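PDB 5EYN: fructokinase from Vibrio cholerae serotype O1, which catalyses the ATP-dependent phosphorylation of fructose, as a sugar kinase of the PfkB (ribokinase-like) family. Local coordinates for residues T24-D30 and C42-A48; E110-F115 and L175-V179; S120-F124 and I144-N148. All coordinates share one frame. Residues are numbered along the deposited sequence.

Contact 1: T24-D30 and C42-A48; sequences TGDAVVD and CPGGAPA. With FRU (beta-D-fructofuranose), chain B.
Two successive glycines, G44 and G45, let the chain run from a strand straight into a helix while hugging a sugar-binding strand. A CB on G44 would clash with D30 OD2 (2.2 Å), and one on G45 (phi/psi 100/118), the N-cap of helix 46-56, with D26 O (2.1 Å). This glycine pair, ending a hairpin of the four-stranded sheet, belongs to the substrate site of PfkB-family (ribokinase-like) kinases. Strands 28-30 and 42-44 are antiparallel; their axes approach to 4.5 Å, with N-to-C directions 136° apart. V28-G44 and D30-C42 are hydrogen-bonded pairs (V28 N-G44 O 2.9 Å, G44 N-V28 O 2.8 Å, D30 N-C42 O 2.8 Å, C42 N-D30 O 2.9 Å); V29-P43 between them is non-hydrogen-bonded. P47 packs its CB 3.3 Å from T24 O and its CD 3.3 Å from D26 OD2. D30 (chi1 m) accepts from FRU O3 on OD1 and FRU O4 on OD2, D26 (chi1 p) from FRU O1 on OD1, all at 2.6 Å. G45 N donates to FRU O4 and A46 N to FRU O1, each at 3.0 Å. Strand 99-103 flanks 28-33, helix 71-82 packs against V29 and P43, and F63 meets P47 and A48.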
loop_
_atom_site.group_PDB
_atom_site.type_symbol
_atom_site.label_atom_id
_atom_site.label_comp_id
_atom_site.label_asym_id
_atom_site.label_seq_id
_atom_site.Cartn_x
_atom_site.Cartn_y
_atom_site.Cartn_z
ATOM N N THR A 24 -0.611 -20.084 8.758
ATOM C CA THR A 24 -0.409 -18.831 9.451
ATOM C C THR A 24 0.552 -17.958 8.674
ATOM O O THR A 24 1.397 -18.462 7.940
ATOM C CB THR A 24 0.120 -19.063 10.885
ATOM O OG1 THR A 24 0.241 -17.824 11.571
ATOM C CG2 THR A 24 1.487 -19.748 10.899
ATOM N N GLY A 25 0.395 -16.645 8.811
ATOM C CA GLY A 25 1.296 -15.709 8.172
ATOM C C GLY A 25 0.541 -14.557 7.568
ATOM O O GLY A 25 -0.377 -14.019 8.186
ATOM N N ASP A 26 0.928 -14.194 6.355
ATOM C CA ASP A 26 0.441 -12.983 5.705
ATOM C C ASP A 26 -0.625 -13.246 4.668
ATOM O O ASP A 26 -0.372 -13.911 3.681
ATOM C CB ASP A 26 1.596 -12.209 5.062
ATOM C CG ASP A 26 2.383 -13.008 4.023
ATOM O OD1 ASP A 26 2.705 -12.411 2.948
ATOM O OD2 ASP A 26 2.735 -14.190 4.269
ATOM N N ALA A 27 -1.806 -12.714 4.936
ATOM C CA ALA A 27 -2.828 -12.523 3.922
ATOM C C ALA A 27 -2.604 -11.134 3.332
ATOM O O ALA A 27 -2.439 -10.164 4.065
ATOM C CB ALA A 27 -4.213 -12.650 4.536
ATOM N N VAL A 28 -2.551 -11.034 2.010
ATOM C CA VAL A 28 -2.161 -9.797 1.372
ATOM C C VAL A 28 -3.039 -9.508 0.186
ATOM O O VAL A 28 -3.617 -10.417 -0.400
ATOM C CB VAL A 28 -0.713 -9.830 0.879
ATOM C CG1 VAL A 28 0.220 -10.553 1.858
ATOM C CG2 VAL A 28 -0.590 -10.402 -0.485
ATOM N N VAL A 29 -3.128 -8.236 -0.162
ATOM C CA VAL A 29 -3.705 -7.862 -1.443
ATOM C C VAL A 29 -2.583 -7.671 -2.447
ATOM O O VAL A 29 -1.698 -6.826 -2.264
ATOM C CB VAL A 29 -4.610 -6.607 -1.345
ATOM C CG1 VAL A 29 -4.964 -6.086 -2.721
ATOM C CG2 VAL A 29 -5.872 -6.931 -0.557
ATOM N N ASP A 30 -2.619 -8.498 -3.493
ATOM C CA ASP A 30 -1.709 -8.389 -4.617
ATOM C C ASP A 30 -2.359 -7.497 -5.680
ATOM O O ASP A 30 -3.452 -7.788 -6.192
ATOM C CB ASP A 30 -1.431 -9.761 -5.245
ATOM C CG ASP A 30 -0.556 -10.669 -4.389
ATOM O OD1 ASP A 30 0.293 -10.172 -3.622
ATOM O OD2 ASP A 30 -0.687 -11.903 -4.564
ATOM N N CYS A 42 -6.294 -8.460 -6.259
ATOM C CA CYS A 42 -6.295 -9.919 -6.142
ATOM C C CYS A 42 -5.960 -10.364 -4.709
ATOM O O CYS A 42 -4.980 -9.897 -4.095
ATOM C CB CYS A 42 -5.257 -10.526 -7.074
ATOM S SG CYS A 42 -5.679 -10.323 -8.802
ATOM N N PRO A 43 -6.765 -11.263 -4.155
ATOM C CA PRO A 43 -6.398 -11.810 -2.843
ATOM C C PRO A 43 -5.160 -12.659 -2.983
ATOM O O PRO A 43 -4.984 -13.388 -3.967
ATOM C CB PRO A 43 -7.608 -12.652 -2.475
ATOM C CG PRO A 43 -8.210 -13.069 -3.810
ATOM C CD PRO A 43 -7.969 -11.908 -4.730
ATOM N N GLY A 44 -4.296 -12.589 -1.986
ATOM C CA GLY A 44 -3.041 -13.292 -2.043
ATOM C C GLY A 44 -2.447 -13.438 -0.658
ATOM O O GLY A 44 -3.143 -13.383 0.361
ATOM N N GLY A 45 -1.144 -13.666 -0.656
ATOM C CA GLY A 45 -0.403 -13.952 0.564
ATOM C C GLY A 45 -0.199 -15.456 0.652
ATOM O O GLY A 45 -1.157 -16.208 0.741
ATOM N N ALA A 46 1.053 -15.901 0.641
ATOM C CA ALA A 46 1.334 -17.319 0.447
ATOM C C ALA A 46 0.545 -18.256 1.363
ATOM O O ALA A 46 -0.069 -19.189 0.876
ATOM C CB ALA A 46 2.821 -17.610 0.534
ATOM N N PRO A 47 0.546 -18.032 2.691
ATOM C CA PRO A 47 -0.218 -18.994 3.498
ATOM C C PRO A 47 -1.732 -18.932 3.242
ATOM O O PRO A 47 -2.420 -19.947 3.357
ATOM C CB PRO A 47 0.135 -18.607 4.935
ATOM C CG PRO A 47 0.627 -17.241 4.859
ATOM C CD PRO A 47 1.270 -17.060 3.526
ATOM N N ALA A 48 -2.248 -17.761 2.890
ATOM C CA ALA A 48 -3.666 -17.654 2.524
ATOM C C ALA A 48 -3.940 -18.423 1.230
ATOM O O ALA A 48 -4.947 -19.126 1.103
ATOM C CB ALA A 48 -4.063 -16.196 2.385
HETATM C C1 FRU B . 3.897 -12.887 -0.115
HETATM C C2 FRU B . 3.609 -13.078 -1.598
HETATM C C3 FRU B . 2.266 -12.596 -2.106
HETATM C C4 FRU B . 1.855 -13.609 -3.124
HETATM C C5 FRU B . 2.537 -14.833 -2.625
HETATM C C6 FRU B . 2.968 -15.790 -3.709
HETATM O O1 FRU B . 3.063 -13.682 0.669
HETATM O O2 FRU B . 4.622 -12.409 -2.285
HETATM O O3 FRU B . 2.423 -11.290 -2.574
HETATM O O4 FRU B . 0.485 -13.822 -3.184
HETATM O O5 FRU B . 3.665 -14.446 -1.859
HETATM O O6 FRU B . 3.623 -16.914 -3.176
HETATM O O HOH W 1 -2.885 -12.830 -5.881
#

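Contact 2: E110-F115 and L175-V179; sequences ERSFTF and LREEV. With FRU (beta-D-fructofuranose), chain B.
In this PfkB-family kinase, 3-10 turn 110-112 leads into short edge strand 113-115 of the four-stranded sheet, facing a loop that contains the 3-10 turn 177-179; fructose lies beside the seam. Two carboxylate-to-backbone hydrogen bonds join the segments: E177 N to E110 OE2 at 2.8 Å, with E110 extended (chi1 and chi2 t), and F115 N to E178 OE2 at 2.9 Å, with E178 chi1 p. E178 OE1 forms salt bridges to K118 and to R97 of the second subunit. One water bridges E110 OE2 (3.1 Å) and E178 N (2.9 Å). Among the ligand contacts, R176 (chi1 and chi2 m) donates from NE to FRU O2 at 3.0 Å and from NH2 to FRU O5 at 3.1 Å; its NH2 also hydrogen-bonds the beryllium trifluoride. FRU O2 lies over one face of the F113 ring, 3.5 Å from F113 CD1. Apolar packing includes a CH-pi contact: V179 CG2 sits 3.6 Å from the F115 ring centroid, 12° off its normal.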
loop_
_atom_site.group_PDB
_atom_site.type_symbol
_atom_site.label_atom_id
_atom_site.label_comp_id
_atom_site.label_asym_id
_atom_site.label_seq_id
_atom_site.Cartn_x
_atom_site.Cartn_y
_atom_site.Cartn_z
ATOM N N GLU A 110 10.003 -13.785 -6.230
ATOM C CA GLU A 110 10.450 -12.709 -5.355
ATOM C C GLU A 110 10.720 -11.411 -6.134
ATOM O O GLU A 110 10.323 -10.318 -5.707
ATOM C CB GLU A 110 11.697 -13.150 -4.600
ATOM C CG GLU A 110 12.229 -12.111 -3.646
ATOM C CD GLU A 110 13.440 -12.580 -2.871
ATOM O OE1 GLU A 110 14.002 -13.645 -3.206
ATOM O OE2 GLU A 110 13.827 -11.883 -1.921
ATOM N N ARG A 111 11.372 -11.530 -7.287
ATOM C CA ARG A 111 11.720 -10.352 -8.066
ATOM C C ARG A 111 10.482 -9.611 -8.585
ATOM O O ARG A 111 10.573 -8.449 -8.988
ATOM C CB ARG A 111 12.629 -10.743 -9.236
ATOM C CG ARG A 111 14.016 -11.211 -8.799
ATOM C CD ARG A 111 14.851 -11.681 -9.979
ATOM N NE ARG A 111 16.215 -12.023 -9.580
ATOM C CZ ARG A 111 16.598 -13.210 -9.114
ATOM N NH1 ARG A 111 17.869 -13.406 -8.781
ATOM N NH2 ARG A 111 15.725 -14.201 -8.977
ATOM N N SER A 112 9.334 -10.283 -8.600
ATOM C CA SER A 112 8.107 -9.681 -9.123
ATOM C C SER A 112 7.315 -8.862 -8.107
ATOM O O SER A 112 6.329 -8.225 -8.470
ATOM C CB SER A 112 7.163 -10.745 -9.699
ATOM O OG SER A 112 6.494 -11.439 -8.649
ATOM N N PHE A 113 7.731 -8.871 -6.848
ATOM C CA PHE A 113 6.928 -8.246 -5.798
ATOM C C PHE A 113 7.583 -7.030 -5.177
ATOM O O PHE A 113 8.775 -7.041 -4.907
ATOM C CB PHE A 113 6.656 -9.246 -4.674
ATOM C CG PHE A 113 5.975 -10.502 -5.132
ATOM C CD1 PHE A 113 6.621 -11.713 -5.029
ATOM C CD2 PHE A 113 4.689 -10.477 -5.646
ATOM C CE1 PHE A 113 6.005 -12.876 -5.447
ATOM C CE2 PHE A 113 4.063 -11.646 -6.063
ATOM C CZ PHE A 113 4.720 -12.845 -5.965
ATOM N N THR A 114 6.789 -5.990 -4.955
ATOM C CA THR A 114 7.198 -4.869 -4.126
ATOM C C THR A 114 6.235 -4.771 -2.954
ATOM O O THR A 114 5.022 -4.606 -3.149
ATOM C CB THR A 114 7.142 -3.541 -4.900
ATOM O OG1 THR A 114 7.983 -3.614 -6.059
ATOM C CG2 THR A 114 7.602 -2.380 -4.018
ATOM N N PHE A 115 6.768 -4.873 -1.742
ATOM C CA PHE A 115 5.966 -4.802 -0.533
ATOM C C PHE A 115 5.795 -3.369 -0.078
ATOM O O PHE A 115 6.763 -2.714 0.299
ATOM C CB PHE A 115 6.615 -5.660 0.556
ATOM C CG PHE A 115 6.501 -7.129 0.268
ATOM C CD1 PHE A 115 5.528 -7.891 0.877
ATOM C CD2 PHE A 115 7.309 -7.719 -0.685
ATOM C CE1 PHE A 115 5.379 -9.224 0.561
ATOM C CE2 PHE A 115 7.164 -9.047 -0.996
ATOM C CZ PHE A 115 6.200 -9.805 -0.384
ATOM N N LEU A 175 10.991 -16.959 -0.061
ATOM C CA LEU A 175 11.783 -15.827 0.362
ATOM C C LEU A 175 11.358 -14.522 -0.251
ATOM O O LEU A 175 11.169 -14.427 -1.461
ATOM C CB LEU A 175 13.251 -16.060 0.045
ATOM C CG LEU A 175 13.863 -17.308 0.668
ATOM C CD1 LEU A 175 15.330 -17.423 0.243
ATOM C CD2 LEU A 175 13.712 -17.313 2.191
ATOM N N ARG A 176 11.222 -13.511 0.598
ATOM C CA ARG A 176 10.931 -12.148 0.198
ATOM C C ARG A 176 11.807 -11.241 1.063
ATOM O O ARG A 176 11.382 -10.743 2.113
ATOM C CB ARG A 176 9.446 -11.829 0.398
ATOM C CG ARG A 176 8.474 -12.825 -0.252
ATOM C CD ARG A 176 8.420 -12.724 -1.768
ATOM N NE ARG A 176 7.343 -13.577 -2.235
ATOM C CZ ARG A 176 7.466 -14.860 -2.539
ATOM N NH1 ARG A 176 8.634 -15.469 -2.528
ATOM N NH2 ARG A 176 6.393 -15.544 -2.897
ATOM N N GLU A 177 13.047 -11.052 0.632
ATOM C CA GLU A 177 14.062 -10.436 1.489
ATOM C C GLU A 177 13.673 -9.050 1.954
ATOM O O GLU A 177 13.993 -8.675 3.077
ATOM C CB GLU A 177 15.408 -10.354 0.756
ATOM C CG GLU A 177 16.565 -9.855 1.605
ATOM C CD GLU A 177 17.853 -9.819 0.812
ATOM O OE1 GLU A 177 17.939 -9.025 -0.148
ATOM O OE2 GLU A 177 18.763 -10.605 1.131
ATOM N N GLU A 178 12.998 -8.271 1.108
ATOM C CA GLU A 178 12.776 -6.871 1.460
ATOM C C GLU A 178 11.865 -6.694 2.670
ATOM O O GLU A 178 11.833 -5.626 3.275
ATOM C CB GLU A 178 12.225 -6.065 0.291
ATOM C CG GLU A 178 10.722 -6.255 0.069
ATOM C CD GLU A 178 10.099 -5.043 -0.626
ATOM O OE1 GLU A 178 10.098 -3.898 -0.080
ATOM O OE2 GLU A 178 9.629 -5.225 -1.737
ATOM N N VAL A 179 11.133 -7.736 3.032
ATOM C CA VAL A 179 10.242 -7.664 4.185
ATOM C C VAL A 179 11.024 -7.654 5.517
ATOM O O VAL A 179 10.506 -7.219 6.549
ATOM C CB VAL A 179 9.244 -8.858 4.118
ATOM C CG1 VAL A 179 8.337 -8.936 5.333
ATOM C CG2 VAL A 179 8.425 -8.755 2.857
HETATM C C1 FRU B . 3.897 -12.887 -0.115
HETATM C C2 FRU B . 3.609 -13.078 -1.598
HETATM C C3 FRU B . 2.266 -12.596 -2.106
HETATM C C4 FRU B . 1.855 -13.609 -3.124
HETATM C C5 FRU B . 2.537 -14.833 -2.625
HETATM C C6 FRU B . 2.968 -15.790 -3.709
HETATM O O1 FRU B . 3.063 -13.682 0.669
HETATM O O2 FRU B . 4.622 -12.409 -2.285
HETATM O O3 FRU B . 2.423 -11.290 -2.574
HETATM O O4 FRU B . 0.485 -13.822 -3.184
HETATM O O5 FRU B . 3.665 -14.446 -1.859
HETATM O O6 FRU B . 3.623 -16.914 -3.176
HETATM O O HOH W 2 12.549 -9.055 -1.692
HETATM O O HOH W 3 10.961 -5.994 -4.781
#

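Contact 3: S120-F124 and I144-N148; sequences SADQF and IALAN
Two loops flanking strand 138-142 of the ribokinase-like alpha/beta fold meet here, joined chiefly by one glutamine side chain. S120 starts the first segment: its OG donates to D122 OD2 at 2.6 Å, and its O receives Q123 N at 2.9 Å, closing the 3-10 turn 121-123. A121 O then accepts F124 N at 3.0 Å. D122 (chi1 p) points its CB toward 144-148, bringing OD1 to 3.8 Å from I144 CG2; D122 OD1 also takes a hydrogen bond from Q123 NE2 at 3.0 Å, and the D122 side chain packs on D26. Q123 (chi1 and chi2 m, chi3 -74°) folds its amide across the gap, where its CA and that of N148 are 6.1 Å apart. Q123 NE2 also donates to I144 O at 2.9 Å, an oxygen that accepts A147 N at 3.0 Å, while Q123 OE1 accepts N148 ND2 at 2.8 Å. F124, whose CA-to-CB bond points away, stacks its ring on H96. Across the gap, I144 touches the bound fructose, so the junction backs the sugar pocket. N148 directs its CB toward 120-124, and its OD1 is held by S181. Beside it, A147 CB lies 3.6 Å from Q123 OE1.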
loop_
_atom_site.group_PDB
_atom_site.type_symbol
_atom_site.label_atom_id
_atom_site.label_comp_id
_atom_site.label_asym_id
_atom_site.label_seq_id
_atom_site.Cartn_x
_atom_site.Cartn_y
_atom_site.Cartn_z
ATOM N N SER A 120 3.730 -4.945 7.993
ATOM C CA SER A 120 2.286 -5.084 7.947
ATOM C C SER A 120 1.766 -5.810 9.192
ATOM O O SER A 120 2.543 -6.287 10.030
ATOM C CB SER A 120 1.878 -5.822 6.672
ATOM O OG SER A 120 2.628 -7.023 6.529
ATOM N N ALA A 121 0.451 -5.878 9.311
ATOM C CA ALA A 121 -0.197 -6.364 10.512
ATOM C C ALA A 121 0.258 -7.756 10.936
ATOM O O ALA A 121 0.363 -8.046 12.128
ATOM C CB ALA A 121 -1.707 -6.364 10.304
ATOM N N ASP A 122 0.484 -8.622 9.960
ATOM C CA ASP A 122 0.875 -10.000 10.227
ATOM C C ASP A 122 2.194 -10.091 10.977
ATOM O O ASP A 122 2.434 -11.074 11.665
ATOM C CB ASP A 122 0.957 -10.783 8.901
ATOM C CG ASP A 122 1.771 -10.062 7.865
ATOM O OD1 ASP A 122 2.950 -10.414 7.675
ATOM O OD2 ASP A 122 1.234 -9.111 7.251
ATOM N N GLN A 123 3.035 -9.071 10.852
ATOM C CA GLN A 123 4.311 -9.045 11.554
ATOM C C GLN A 123 4.160 -8.874 13.064
ATOM O O GLN A 123 5.125 -9.039 13.820
ATOM C CB GLN A 123 5.214 -7.945 10.978
ATOM C CG GLN A 123 5.581 -8.183 9.528
ATOM C CD GLN A 123 6.375 -9.451 9.353
ATOM O OE1 GLN A 123 7.539 -9.499 9.703
ATOM N NE2 GLN A 123 5.747 -10.494 8.811
ATOM N N PHE A 124 2.935 -8.599 13.497
ATOM C CA PHE A 124 2.637 -8.381 14.906
ATOM C C PHE A 124 1.865 -9.525 15.555
ATOM O O PHE A 124 1.299 -9.368 16.631
ATOM C CB PHE A 124 1.940 -7.032 15.066
ATOM C CG PHE A 124 2.827 -5.899 14.674
ATOM C CD1 PHE A 124 2.860 -5.436 13.373
ATOM C CD2 PHE A 124 3.694 -5.340 15.598
ATOM C CE1 PHE A 124 3.709 -4.425 13.011
ATOM C CE2 PHE A 124 4.542 -4.332 15.241
ATOM C CZ PHE A 124 4.549 -3.862 13.949
ATOM N N ILE A 144 8.050 -15.111 5.564
ATOM C CA ILE A 144 7.644 -13.775 5.933
ATOM C C ILE A 144 7.202 -13.763 7.400
ATOM O O ILE A 144 7.395 -12.771 8.106
ATOM C CB ILE A 144 6.573 -13.220 4.979
ATOM C CG1 ILE A 144 7.263 -12.635 3.754
ATOM C CG2 ILE A 144 5.706 -12.149 5.659
ATOM C CD1 ILE A 144 6.311 -12.059 2.731
ATOM N N ALA A 145 6.638 -14.861 7.881
ATOM C CA ALA A 145 6.205 -14.923 9.269
ATOM C C ALA A 145 7.379 -14.827 10.234
ATOM O O ALA A 145 7.191 -14.487 11.394
ATOM C CB ALA A 145 5.431 -16.210 9.512
ATOM N N LEU A 146 8.571 -15.122 9.736
ATOM C CA LEU A 146 9.794 -15.078 10.517
ATOM C C LEU A 146 10.564 -13.791 10.307
ATOM O O LEU A 146 11.636 -13.631 10.856
ATOM C CB LEU A 146 10.695 -16.230 10.097
ATOM C CG LEU A 146 10.020 -17.602 10.058
ATOM C CD1 LEU A 146 11.010 -18.663 9.613
ATOM C CD2 LEU A 146 9.412 -17.957 11.417
ATOM N N ALA A 147 10.055 -12.864 9.500
ATOM C CA ALA A 147 10.883 -11.733 9.102
ATOM C C ALA A 147 11.189 -10.760 10.229
ATOM O O ALA A 147 12.311 -10.270 10.308
ATOM C CB ALA A 147 10.269 -10.996 7.900
ATOM N N ASN A 148 10.187 -10.435 11.043
ATOM C CA ASN A 148 10.366 -9.458 12.110
ATOM C C ASN A 148 9.648 -9.914 13.351
ATOM O O ASN A 148 8.773 -10.766 13.294
ATOM C CB ASN A 148 9.827 -8.095 11.695
ATOM C CG ASN A 148 10.456 -7.596 10.426
ATOM O OD1 ASN A 148 11.581 -7.085 10.420
ATOM N ND2 ASN A 148 9.735 -7.733 9.340
#

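Contacts 1 and 3 are buried, whereas contact 2 is only partly so and reaches the second subunit. In the four-stranded sheet, contact 1 pairs outer strand 38-44 with its neighbour 28-33; contact 2 sets the strand at the other side, 113-115, against a loop. Their centres are about 13 Å apart and they do not touch, yet both bind the fructose: contact 1 through carboxylates and backbone amides, contact 2 through R176, with the F113 and F115 rings beside it. Contact 3 joins loops alone, by hydrogen bonds from and to side-chain carboxamides. It touches both others: D122 and I144 pack on D26, I144 CD1 meets F115 and R176, and N148 probably bonds V179 O.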